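Local coordinates for Tas1 (Pseudomonas aeruginosa, PDB 6OX6), which is a type VI secretion toxin that pyrophosphorylates adenosine nucleotides to make (p)ppApp, draining ADP and ATP from competitor cells, at residues A[373-376]-A[377-380]. Numbering follows the deposited sequence.
Sequences KESE and DMAR. With ACT (acetate ion), chain I.
Ser375 caps the N-terminal end of helix 376-383, sitting just before it, and its OG accepts a weak capping bond from the backbone N of Met378 at 3.3 Å. With OG between the backbone N and the carbonyl carbon (chi1 70°), the hydroxyl can reach Met378 N, and it also lies 3.4 Å from Met378 CB. The first helical backbone bonds follow at once, Ala379 N to Ser375 O and Arg380 N to Glu376 O, each 2.8 Å long. The nonpolar packing is at the turn itself: Glu374, just out of the preceding helix, sets its CB 3.6 Å from the CB of Met378 (a selenomethionine), and the methyl of buried Ala379 lies 3.5 Å from Ser375 O.

On the flank facing helix 385-393, Glu376 and Arg380 run side by side in the same direction, and Glu376 OE2 takes Arg380 NE at 2.9 Å in a nearly straight salt bridge (169°). The oxygen uses its anti lone pair and lies in the guanidinium plane, although the carboxylate is turned 45° from it. NH2 also makes a salt bridge to Asp389 and NH1 a hydrogen bond to Asn385, which probably limits rotation. The solvent side is looser: exposed Asp377 points away from 373-376.

The contact thus forms the corner between helices 367-373 and 376-383, with Glu376, Ala379 and Arg380 packing on Tyr388 of helix 385-393.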
loop_
_atom_site.group_PDB
_atom_site.type_symbol
_atom_site.label_atom_id
_atom_site.label_comp_id
_atom_site.label_asym_id
_atom_site.label_seq_id
_atom_site.Cartn_x
_atom_site.Cartn_y
_atom_site.Cartn_z
ATOM N N LYS A 373 -13.713 -3.626 -0.684
ATOM C CA LYS A 373 -12.591 -3.426 -1.577
ATOM C C LYS A 373 -12.338 -4.621 -2.492
ATOM O O LYS A 373 -12.111 -4.439 -3.692
ATOM C CB LYS A 373 -11.332 -3.125 -0.769
ATOM C CG LYS A 373 -10.073 -3.126 -1.621
ATOM C CD LYS A 373 -8.841 -2.935 -0.734
ATOM C CE LYS A 373 -7.566 -3.142 -1.527
ATOM N NZ LYS A 373 -6.367 -2.931 -0.690
ATOM N N GLU A 374 -12.340 -5.839 -1.950
ATOM C CA GLU A 374 -11.878 -7.006 -2.690
ATOM C C GLU A 374 -13.022 -7.697 -3.444
ATOM O O GLU A 374 -14.191 -7.650 -3.052
ATOM C CB GLU A 374 -11.228 -8.015 -1.751
ATOM C CG GLU A 374 -10.188 -7.451 -0.816
ATOM C CD GLU A 374 -8.849 -7.182 -1.507
ATOM O OE1 GLU A 374 -8.777 -7.234 -2.760
ATOM O OE2 GLU A 374 -7.864 -6.925 -0.780
ATOM N N SER A 375 -12.661 -8.376 -4.527
ATOM C CA SER A 375 -13.617 -9.243 -5.203
ATOM C C SER A 375 -14.179 -10.263 -4.225
ATOM O O SER A 375 -13.587 -10.559 -3.181
ATOM C CB SER A 375 -12.948 -9.971 -6.374
ATOM O OG SER A 375 -12.021 -10.951 -5.890
ATOM N N GLU A 376 -15.339 -10.818 -4.571
ATOM C CA GLU A 376 -15.958 -11.818 -3.703
ATOM C C GLU A 376 -15.003 -12.969 -3.394
ATOM O O GLU A 376 -14.865 -13.374 -2.229
ATOM C CB GLU A 376 -17.246 -12.357 -4.326
ATOM C CG GLU A 376 -17.762 -13.589 -3.613
ATOM C CD GLU A 376 -19.072 -14.098 -4.186
ATOM O OE1 GLU A 376 -19.646 -13.432 -5.075
ATOM O OE2 GLU A 376 -19.556 -15.138 -3.700
ATOM N N ASP A 377 -14.370 -13.536 -4.436
ATOM C CA ASP A 377 -13.459 -14.655 -4.226
ATOM C C ASP A 377 -12.418 -14.289 -3.206
ATOM O O ASP A 377 -12.072 -15.080 -2.331
ATOM C CB ASP A 377 -12.761 -15.055 -5.526
ATOM C CG ASP A 377 -13.688 -15.764 -6.499
ATOM O OD1 ASP A 377 -14.719 -16.328 -6.066
ATOM O OD2 ASP A 377 -13.357 -15.786 -7.707
HETATM N N MSE A 378 -11.890 -13.076 -3.318
HETATM C CA MSE A 378 -10.852 -12.610 -2.413
HETATM C C MSE A 378 -11.352 -12.394 -1.012
HETATM O O MSE A 378 -10.666 -12.788 -0.044
HETATM C CB MSE A 378 -10.285 -11.297 -2.944
HETATM C CG MSE A 378 -8.988 -11.531 -3.709
HETATM SE SE MSE A 378 -7.765 -12.620 -2.613
HETATM C CE MSE A 378 -7.996 -11.661 -0.909
ATOM N N ALA A 379 -12.522 -11.780 -0.876
ATOM C CA ALA A 379 -13.088 -11.498 0.418
ATOM C C ALA A 379 -13.466 -12.792 1.107
ATOM O O ALA A 379 -13.309 -12.915 2.327
ATOM C CB ALA A 379 -14.277 -10.569 0.225
ATOM N N ARG A 380 -13.901 -13.795 0.334
ATOM C CA ARG A 380 -14.249 -15.065 0.963
ATOM C C ARG A 380 -13.022 -15.723 1.572
ATOM O O ARG A 380 -13.111 -16.326 2.643
ATOM C CB ARG A 380 -14.910 -16.025 -0.026
ATOM C CG ARG A 380 -16.342 -15.674 -0.369
ATOM C CD ARG A 380 -16.991 -16.788 -1.182
ATOM N NE ARG A 380 -18.404 -16.517 -1.373
ATOM C CZ ARG A 380 -19.342 -16.819 -0.482
ATOM N NH1 ARG A 380 -19.005 -17.416 0.661
ATOM N NH2 ARG A 380 -20.610 -16.516 -0.730
HETATM C C ACT I . -6.651 -5.245 2.179
HETATM O O ACT I . -5.968 -4.603 1.327
HETATM O OXT ACT I . -7.374 -6.269 2.002
HETATM C CH3 ACT I . -6.573 -4.684 3.659
#